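Local coordinates for uncharacterized protein DUF1185 (Bordetella bronchiseptica RB50, PDB 3BYQ) that is of unknown function but probably takes part in amino-acid metabolism, with a variant of the Bacillus chorismate mutase fold, at residues 134-139 with 143-148. Numbering follows the deposited sequence.
Sequences VHYIHA and RSHFNS
V134 and N147 meet where the two strands of a hairpin begin to part, and their backbones close a two-bond ring that the aromatic contacts follow along the hairpin. V134 N donates to N147 O over 2.8 Å, nearly straight at 170°, while the return bond from N147 N to V134 O is longer, 3.2 Å. The same V134 O also receives a CA-H contact from F146, and it lies near the plane of the F146 ring, at its edge. Beside the ring of bonds, V134 CG2 presses alongside N147 CB at 3.5 Å, both side chains pointing the same way.

H145 can be followed outward. Its CB sits 4.0 Å from Y136 CB, and CG looks back at that same methylene. With CG set beside the backbone N (chi1 -75°), H145 CD2 comes to 3.6 Å from Y136 CD1. Taken whole, the rings form an edge-to-face pair, the edge of Y136 toward the face of H145, with planes 61° apart. The two ring nitrogens are both engaged, ND1 sharing a 2.7 Å hydrogen bond with S144 OG at the imidazole edge and NE2 bonding E78, which together should fix the ring's rotation. F146 instead lays CD1 against H135 CB at 3.8 Å, while stacking on H99 of the second subunit; H135 reaches M116 O through NE2.

The arrangement is that of an antiparallel beta hairpin, strands 130-136 and 147-151, whose hydrogen-bonded pair gives way to aromatic packing as the strands enter their connecting loop, at a subunit interface of this chorismate mutase-like fold.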
ATOM      1  N   VAL B 134      14.677  10.538 -13.340  1.00 16.69           N
ATOM      2  CA  VAL B 134      16.023  10.795 -13.818  1.00 15.96           C
ATOM      3  C   VAL B 134      16.035  11.531 -15.138  1.00 17.18           C
ATOM      4  O   VAL B 134      15.053  11.551 -15.906  1.00 16.38           O
ATOM      5  CB  VAL B 134      16.871   9.480 -14.012  1.00 15.89           C
ATOM      6  CG1 VAL B 134      16.926   8.674 -12.740  1.00 19.20           C
ATOM      7  CG2 VAL B 134      16.333   8.583 -15.171  1.00 21.80           C
ATOM      8  N   HIS B 135      17.145  12.208 -15.385  1.00 17.92           N
ATOM      9  CA  HIS B 135      17.357  12.816 -16.687  1.00 17.07           C
ATOM     10  C   HIS B 135      18.827  12.796 -17.075  1.00 17.11           C
ATOM     11  O   HIS B 135      19.699  12.367 -16.285  1.00 16.64           O
ATOM     12  CB  HIS B 135      16.675  14.163 -16.849  1.00 18.33           C
ATOM     13  CG  HIS B 135      17.214  15.264 -16.003  1.00 15.38           C
ATOM     14  ND1 HIS B 135      16.387  16.079 -15.258  1.00 20.24           N
ATOM     15  CD2 HIS B 135      18.469  15.770 -15.865  1.00 16.90           C
ATOM     16  CE1 HIS B 135      17.115  17.016 -14.671  1.00 21.30           C
ATOM     17  NE2 HIS B 135      18.381  16.851 -15.014  1.00 19.59           N
ATOM     18  N   TYR B 136      19.067  13.192 -18.323  1.00 17.84           N
ATOM     19  CA  TYR B 136      20.438  13.155 -18.905  1.00 16.62           C
ATOM     20  C   TYR B 136      21.385  14.077 -18.178  1.00 16.66           C
ATOM     21  O   TYR B 136      21.113  15.272 -17.956  1.00 18.09           O
ATOM     22  CB  TYR B 136      20.368  13.508 -20.384  1.00 15.42           C
ATOM     23  CG  TYR B 136      21.633  13.385 -21.190  1.00 12.63           C
ATOM     24  CD1 TYR B 136      22.362  12.223 -21.211  1.00 20.25           C
ATOM     25  CD2 TYR B 136      22.012  14.409 -22.024  1.00 17.09           C
ATOM     26  CE1 TYR B 136      23.493  12.120 -22.012  1.00 19.33           C
ATOM     27  CE2 TYR B 136      23.114  14.319 -22.830  1.00 18.01           C
ATOM     28  CZ  TYR B 136      23.853  13.165 -22.830  1.00 21.60           C
ATOM     29  OH  TYR B 136      24.984  13.041 -23.612  1.00 23.16           O
ATOM     30  N   ILE B 137      22.577  13.543 -17.915  1.00 15.53           N
ATOM     31  CA  ILE B 137      23.553  14.256 -17.063  1.00 16.28           C
ATOM     32  C   ILE B 137      24.182  15.478 -17.725  1.00 16.37           C
ATOM     33  O   ILE B 137      24.713  16.340 -17.026  1.00 18.47           O
ATOM     34  CB  ILE B 137      24.662  13.321 -16.518  1.00 16.99           C
ATOM     35  CG1 ILE B 137      25.629  12.832 -17.569  1.00 20.24           C
ATOM     36  CG2 ILE B 137      24.021  12.128 -15.682  1.00 14.94           C
ATOM     37  CD1 ILE B 137      26.816  12.097 -16.919  1.00 17.16           C
ATOM     38  N   HIS B 138      24.116  15.559 -19.046  1.00 15.89           N
ATOM     39  CA  HIS B 138      24.789  16.630 -19.762  1.00 16.85           C
ATOM     40  C   HIS B 138      23.887  17.724 -20.299  1.00 18.83           C
ATOM     41  O   HIS B 138      24.362  18.788 -20.702  1.00 20.93           O
ATOM     42  CB  HIS B 138      25.580  16.064 -20.934  1.00 19.61           C
ATOM     43  CG  HIS B 138      26.635  15.100 -20.521  1.00 18.33           C
ATOM     44  ND1 HIS B 138      27.678  15.448 -19.690  1.00 19.69           N
ATOM     45  CD2 HIS B 138      26.798  13.786 -20.810  1.00 23.87           C
ATOM     46  CE1 HIS B 138      28.452  14.395 -19.498  1.00 21.13           C
ATOM     47  NE2 HIS B 138      27.946  13.371 -20.172  1.00 23.10           N
ATOM     48  N   ALA B 139      22.596  17.448 -20.306  1.00 17.50           N
ATOM     49  CA  ALA B 139      21.615  18.354 -20.884  1.00 16.12           C
ATOM     50  C   ALA B 139      20.240  17.838 -20.478  1.00 18.70           C
ATOM     51  O   ALA B 139      19.758  16.839 -20.990  1.00 19.03           O
ATOM     52  CB  ALA B 139      21.710  18.405 -22.405  1.00 14.90           C
ATOM     53  N   ARG B 143      15.202  14.406 -24.565  1.00 15.78           N
ATOM     54  CA  ARG B 143      13.892  13.785 -24.316  1.00 16.16           C
ATOM     55  C   ARG B 143      13.885  12.286 -24.132  1.00 17.27           C
ATOM     56  O   ARG B 143      13.080  11.723 -23.370  1.00 20.60           O
ATOM     57  CB  ARG B 143      12.899  14.211 -25.403  1.00 18.56           C
ATOM     58  CG  ARG B 143      11.466  13.848 -25.080  1.00 17.84           C
ATOM     59  CD  ARG B 143      10.573  14.354 -26.155  1.00 21.90           C
ATOM     60  NE  ARG B 143      10.461  15.807 -26.110  1.00 20.70           N
ATOM     61  CZ  ARG B 143       9.844  16.541 -27.021  1.00 20.65           C
ATOM     62  NH1 ARG B 143       9.367  15.968 -28.095  1.00 22.54           N
ATOM     63  NH2 ARG B 143       9.747  17.852 -26.878  1.00 22.88           N
ATOM     64  N   SER B 144      14.782  11.625 -24.840  1.00 15.75           N
ATOM     65  CA  SER B 144      14.886  10.190 -24.817  1.00 17.04           C
ATOM     66  C   SER B 144      15.237   9.587 -23.446  1.00 15.96           C
ATOM     67  O   SER B 144      14.975   8.412 -23.180  1.00 18.75           O
ATOM     68  CB  SER B 144      15.975   9.742 -25.776  1.00 15.83           C
ATOM     69  OG  SER B 144      17.211  10.409 -25.519  1.00 16.30           O
ATOM     70  N   HIS B 145      15.827  10.424 -22.600  1.00 16.57           N
ATOM     71  CA  HIS B 145      16.405   9.969 -21.326  1.00 17.86           C
ATOM     72  C   HIS B 145      15.544  10.121 -20.080  1.00 19.30           C
ATOM     73  O   HIS B 145      15.892   9.568 -19.067  1.00 21.60           O
ATOM     74  CB  HIS B 145      17.774  10.597 -21.116  1.00 18.40           C
ATOM     75  CG  HIS B 145      18.840   9.971 -21.965  1.00 19.71           C
ATOM     76  ND1 HIS B 145      18.739   9.878 -23.341  1.00 18.12           N
ATOM     77  CD2 HIS B 145      20.064   9.495 -21.642  1.00 18.90           C
ATOM     78  CE1 HIS B 145      19.835   9.312 -23.816  1.00 21.32           C
ATOM     79  NE2 HIS B 145      20.642   9.039 -22.802  1.00 17.89           N
ATOM     80  N   PHE B 146      14.481  10.914 -20.131  1.00 16.77           N
ATOM     81  CA  PHE B 146      13.566  11.028 -18.964  1.00 16.31           C
ATOM     82  C   PHE B 146      13.098   9.657 -18.594  1.00 16.81           C
ATOM     83  O   PHE B 146      12.649   8.885 -19.454  1.00 18.28           O
ATOM     84  CB  PHE B 146      12.348  11.909 -19.247  1.00 16.17           C
ATOM     85  CG  PHE B 146      12.708  13.297 -19.635  1.00 15.50           C
ATOM     86  CD1 PHE B 146      13.415  14.106 -18.767  1.00 19.91           C
ATOM     87  CD2 PHE B 146      12.255  13.839 -20.812  1.00 15.87           C
ATOM     88  CE1 PHE B 146      13.736  15.401 -19.113  1.00 23.43           C
ATOM     89  CE2 PHE B 146      12.550  15.170 -21.152  1.00 19.31           C
ATOM     90  CZ  PHE B 146      13.293  15.926 -20.299  1.00 21.29           C
ATOM     91  N   ASN B 147      13.202   9.328 -17.317  1.00 18.70           N
ATOM     92  CA  ASN B 147      12.850   8.004 -16.852  1.00 16.38           C
ATOM     93  C   ASN B 147      12.648   7.992 -15.345  1.00 19.55           C
ATOM     94  O   ASN B 147      12.738   9.038 -14.699  1.00 20.46           O
ATOM     95  CB  ASN B 147      13.969   7.007 -17.211  1.00 18.76           C
ATOM     96  CG  ASN B 147      13.449   5.635 -17.558  1.00 18.01           C
ATOM     97  OD1 ASN B 147      12.387   5.193 -17.096  1.00 19.21           O
ATOM     98  ND2 ASN B 147      14.188   4.954 -18.433  1.00 17.48           N
ATOM     99  N   SER B 148      12.352   6.813 -14.808  1.00 20.16           N
ATOM    100  CA  SER B 148      12.084   6.695 -13.371  1.00 19.69           C
ATOM    101  C   SER B 148      12.465   5.356 -12.853  1.00 20.79           C
ATOM    102  O   SER B 148      12.459   4.377 -13.594  1.00 18.91           O
ATOM    103  CB  SER B 148      10.562   6.853 -13.096  1.00 20.72           C
ATOM    104  OG  SER B 148      10.075   8.099 -13.519  1.00 28.03           O
TER